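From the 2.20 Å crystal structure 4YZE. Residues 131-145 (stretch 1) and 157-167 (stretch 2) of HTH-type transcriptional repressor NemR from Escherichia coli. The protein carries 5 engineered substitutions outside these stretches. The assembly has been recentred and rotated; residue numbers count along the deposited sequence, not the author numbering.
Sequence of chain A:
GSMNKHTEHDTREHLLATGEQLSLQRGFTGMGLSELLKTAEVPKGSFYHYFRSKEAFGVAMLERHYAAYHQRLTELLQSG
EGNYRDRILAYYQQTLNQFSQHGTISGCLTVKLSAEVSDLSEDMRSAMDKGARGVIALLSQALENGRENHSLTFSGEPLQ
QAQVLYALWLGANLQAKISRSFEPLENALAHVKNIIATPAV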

# COMPACT_ATOMS: atom_id res chain seq x y z
N GLY A 131 4.00 -14.85 1.09
CA GLY A 131 2.58 -14.66 1.37
C GLY A 131 1.86 -14.06 0.17
O GLY A 131 0.85 -14.59 -0.30
N ALA A 132 2.40 -12.95 -0.32
CA ALA A 132 1.87 -12.27 -1.48
C ALA A 132 1.85 -13.17 -2.74
O ALA A 132 0.84 -13.20 -3.47
CB ALA A 132 2.67 -11.02 -1.74
N ARG A 133 2.95 -13.89 -3.00
CA ARG A 133 3.02 -14.77 -4.17
C ARG A 133 1.90 -15.81 -4.16
O ARG A 133 1.29 -16.08 -5.20
CB ARG A 133 4.39 -15.45 -4.28
CG ARG A 133 5.43 -14.64 -5.06
CD ARG A 133 6.61 -15.52 -5.57
NE ARG A 133 6.99 -16.49 -4.57
CZ ARG A 133 7.77 -16.20 -3.52
NH1 ARG A 133 8.26 -14.97 -3.38
NH2 ARG A 133 8.05 -17.13 -2.63
N GLY A 134 1.61 -16.37 -2.98
CA GLY A 134 0.51 -17.30 -2.79
C GLY A 134 -0.84 -16.71 -3.18
O GLY A 134 -1.65 -17.37 -3.83
N VAL A 135 -1.11 -15.47 -2.77
CA VAL A 135 -2.41 -14.87 -3.09
C VAL A 135 -2.53 -14.67 -4.59
O VAL A 135 -3.55 -14.98 -5.21
CB VAL A 135 -2.63 -13.52 -2.38
CG1 VAL A 135 -3.92 -12.82 -2.89
CG2 VAL A 135 -2.68 -13.69 -0.84
N ILE A 136 -1.47 -14.13 -5.17
CA ILE A 136 -1.43 -13.81 -6.58
C ILE A 136 -1.64 -15.08 -7.40
O ILE A 136 -2.41 -15.08 -8.36
CB ILE A 136 -0.10 -13.14 -6.94
CG1 ILE A 136 -0.07 -11.72 -6.33
CG2 ILE A 136 0.06 -13.09 -8.45
CD1 ILE A 136 1.32 -11.08 -6.30
N ALA A 137 -0.99 -16.16 -7.01
CA ALA A 137 -1.10 -17.41 -7.76
C ALA A 137 -2.53 -17.98 -7.67
O ALA A 137 -3.02 -18.54 -8.63
CB ALA A 137 -0.05 -18.45 -7.30
N LEU A 138 -3.21 -17.79 -6.54
CA LEU A 138 -4.60 -18.24 -6.45
C LEU A 138 -5.53 -17.43 -7.38
O LEU A 138 -6.39 -18.00 -8.07
CB LEU A 138 -5.10 -18.19 -5.01
CG LEU A 138 -4.58 -19.31 -4.10
CD1 LEU A 138 -4.94 -19.04 -2.65
CD2 LEU A 138 -5.12 -20.67 -4.56
N LEU A 139 -5.34 -16.11 -7.39
CA LEU A 139 -6.12 -15.22 -8.24
C LEU A 139 -5.87 -15.53 -9.72
O LEU A 139 -6.79 -15.51 -10.54
CB LEU A 139 -5.77 -13.76 -7.95
CG LEU A 139 -6.18 -13.21 -6.58
CD1 LEU A 139 -5.53 -11.86 -6.31
CD2 LEU A 139 -7.69 -13.10 -6.48
N SER A 140 -4.62 -15.83 -10.04
CA SER A 140 -4.20 -16.17 -11.39
C SER A 140 -4.88 -17.45 -11.87
O SER A 140 -5.35 -17.51 -13.01
CB SER A 140 -2.69 -16.37 -11.45
OG SER A 140 -2.27 -16.48 -12.78
N GLN A 141 -4.92 -18.46 -11.01
CA GLN A 141 -5.54 -19.72 -11.38
C GLN A 141 -7.05 -19.52 -11.61
O GLN A 141 -7.62 -20.08 -12.56
CB GLN A 141 -5.28 -20.79 -10.31
CG GLN A 141 -5.70 -22.19 -10.72
CD GLN A 141 -5.03 -22.68 -12.01
OE1 GLN A 141 -3.82 -22.94 -12.03
NE2 GLN A 141 -5.81 -22.80 -13.10
N ALA A 142 -7.67 -18.69 -10.77
CA ALA A 142 -9.10 -18.37 -10.90
C ALA A 142 -9.38 -17.70 -12.24
O ALA A 142 -10.38 -18.02 -12.90
CB ALA A 142 -9.58 -17.47 -9.75
N LEU A 143 -8.52 -16.76 -12.62
CA LEU A 143 -8.69 -16.06 -13.89
C LEU A 143 -8.60 -17.04 -15.06
O LEU A 143 -9.41 -16.97 -15.99
CB LEU A 143 -7.68 -14.93 -14.04
CG LEU A 143 -7.87 -13.75 -13.06
CD1 LEU A 143 -6.59 -12.96 -12.95
CD2 LEU A 143 -9.03 -12.84 -13.48
N GLU A 144 -7.62 -17.94 -15.02
CA GLU A 144 -7.40 -18.90 -16.10
C GLU A 144 -8.59 -19.86 -16.19
O GLU A 144 -9.13 -20.08 -17.28
CB GLU A 144 -6.08 -19.66 -15.87
CG GLU A 144 -5.79 -20.77 -16.87
CD GLU A 144 -5.57 -20.25 -18.28
OE1 GLU A 144 -5.64 -21.07 -19.23
OE2 GLU A 144 -5.31 -19.04 -18.45
N ASN A 145 -9.01 -20.39 -15.05
CA ASN A 145 -10.21 -21.22 -14.97
C ASN A 145 -11.42 -20.53 -15.59
O ASN A 145 -12.19 -21.15 -16.31
CB ASN A 145 -10.52 -21.59 -13.52
CG ASN A 145 -9.52 -22.56 -12.93
OD1 ASN A 145 -8.83 -23.27 -13.66
ND2 ASN A 145 -9.45 -22.60 -11.61
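Stretch 2, residues 157-167: EPLQQAQVLYA

How does stretch 2 run across stretch 1? Glu-157, extended at phi/psi -70/144, takes the N-cap position, and from Pro-158 to Ala-167 the chain is helical. Its axis passes 8.1 Å from that of helix 131-145, and the N-to-C directions differ by 127°, so the two helices run roughly against each other but steeply crossed. Accordingly, the start of stretch 2 meets the later turns of stretch 1, and its end meets the earlier ones.

What does the first turn rest on? Glu-157 points away, whereas Pro-158 points toward the partner: its CG lies 3.3 Å from Glu-144 OE2, and its O lies 3.6 Å from Leu-143 CD1. Leu-159 N comes within 3.2 Å of Ser-140 OG, but the angle is too poor for a hydrogen bond. The end of Leu-159 bends back, placing CD1 3.7 Å from Ile-136 CG2. Gln-160 faces away; Gln-161 CG then packs 3.8 Å from Leu-143 CD1.

Why can the helices come so close at Ala-162? Its side chain is a single methyl, set among Ile-136, Leu-139, Ser-140 and Leu-143. Ala-162 CB lies 3.4 Å from Ile-136 O and 3.5 Å from Ser-140 N, touching the backbone itself, and the CA atoms of Ala-162 and Ser-140 are 4.9 Å apart.

What closes the contact beyond the crossing? Gln-163 CG lies 3.6 Å from Ile-136 CG2, helping to form the hole that receives Ile-136. Val-164 is out of reach, but Leu-165 CD1 approaches Leu-143 CD1 at 4.1 Å. Tyr-166 reaches the earliest turns: its CB is 3.7 Å from Ile-136 CG1, its CD1 3.8 Å from Val-135 CG1, and its OH 3.7 Å from Ala-132 CB. No hydrogen bond joins the stretches; the contact is made by packing.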

# COMPACT_ATOMS: atom_id res chain seq x y z
N GLU A 157 -2.28 -11.82 -19.99
CA GLU A 157 -1.95 -13.02 -19.22
C GLU A 157 -2.53 -13.01 -17.80
O GLU A 157 -2.62 -11.96 -17.18
CB GLU A 157 -0.43 -13.22 -19.19
CG GLU A 157 0.14 -13.34 -20.62
CD GLU A 157 1.66 -13.51 -20.69
OE1 GLU A 157 2.34 -13.58 -19.65
OE2 GLU A 157 2.17 -13.59 -21.83
N PRO A 158 -2.95 -14.19 -17.31
CA PRO A 158 -3.56 -14.37 -15.99
C PRO A 158 -2.67 -13.86 -14.86
O PRO A 158 -3.15 -13.14 -13.96
CB PRO A 158 -3.69 -15.90 -15.87
CG PRO A 158 -3.70 -16.41 -17.27
CD PRO A 158 -2.87 -15.45 -18.09
N LEU A 159 -1.39 -14.21 -14.91
CA LEU A 159 -0.46 -13.79 -13.85
C LEU A 159 -0.34 -12.28 -13.81
O LEU A 159 -0.46 -11.66 -12.75
CB LEU A 159 0.92 -14.43 -14.02
CG LEU A 159 1.87 -14.23 -12.83
CD1 LEU A 159 1.23 -14.77 -11.54
CD2 LEU A 159 3.23 -14.87 -13.06
N GLN A 160 -0.09 -11.68 -14.98
CA GLN A 160 -0.05 -10.23 -15.10
C GLN A 160 -1.33 -9.62 -14.51
O GLN A 160 -1.27 -8.70 -13.68
CB GLN A 160 0.10 -9.82 -16.57
N GLN A 161 -2.48 -10.15 -14.90
CA GLN A 161 -3.73 -9.56 -14.44
C GLN A 161 -3.90 -9.83 -12.96
O GLN A 161 -4.39 -8.97 -12.23
CB GLN A 161 -4.93 -10.06 -15.25
CG GLN A 161 -6.28 -9.58 -14.70
CD GLN A 161 -6.44 -8.06 -14.73
OE1 GLN A 161 -6.45 -7.39 -13.69
NE2 GLN A 161 -6.56 -7.52 -15.93
N ALA A 162 -3.48 -11.01 -12.50
CA ALA A 162 -3.57 -11.31 -11.06
C ALA A 162 -2.73 -10.35 -10.21
O ALA A 162 -3.13 -9.99 -9.11
CB ALA A 162 -3.16 -12.75 -10.77
N GLN A 163 -1.58 -9.93 -10.73
CA GLN A 163 -0.67 -9.09 -9.96
C GLN A 163 -1.23 -7.69 -9.82
O GLN A 163 -1.10 -7.04 -8.78
CB GLN A 163 0.70 -9.08 -10.63
CG GLN A 163 1.40 -10.42 -10.49
CD GLN A 163 2.68 -10.55 -11.30
OE1 GLN A 163 3.41 -11.53 -11.15
NE2 GLN A 163 2.95 -9.57 -12.16
N VAL A 164 -1.85 -7.22 -10.89
CA VAL A 164 -2.53 -5.94 -10.89
C VAL A 164 -3.66 -5.95 -9.88
O VAL A 164 -3.84 -4.98 -9.16
CB VAL A 164 -3.10 -5.61 -12.29
CG1 VAL A 164 -4.15 -4.47 -12.23
CG2 VAL A 164 -1.97 -5.27 -13.24
N LEU A 165 -4.43 -7.04 -9.84
CA LEU A 165 -5.55 -7.15 -8.91
C LEU A 165 -5.05 -7.08 -7.47
O LEU A 165 -5.67 -6.45 -6.59
CB LEU A 165 -6.31 -8.45 -9.11
CG LEU A 165 -7.17 -8.65 -10.37
CD1 LEU A 165 -7.78 -10.04 -10.36
CD2 LEU A 165 -8.29 -7.61 -10.46
N TYR A 166 -3.92 -7.73 -7.22
CA TYR A 166 -3.34 -7.72 -5.87
C TYR A 166 -2.80 -6.34 -5.56
O TYR A 166 -3.05 -5.80 -4.49
CB TYR A 166 -2.26 -8.80 -5.74
CG TYR A 166 -1.66 -8.84 -4.35
CD1 TYR A 166 -2.37 -9.38 -3.29
CD2 TYR A 166 -0.41 -8.30 -4.10
CE1 TYR A 166 -1.84 -9.41 -2.01
CE2 TYR A 166 0.14 -8.32 -2.81
CZ TYR A 166 -0.59 -8.88 -1.77
OH TYR A 166 -0.07 -8.91 -0.49
N ALA A 167 -2.07 -5.74 -6.51
CA ALA A 167 -1.54 -4.40 -6.28
C ALA A 167 -2.69 -3.44 -6.01
O ALA A 167 -2.63 -2.59 -5.13
CB ALA A 167 -0.74 -3.94 -7.45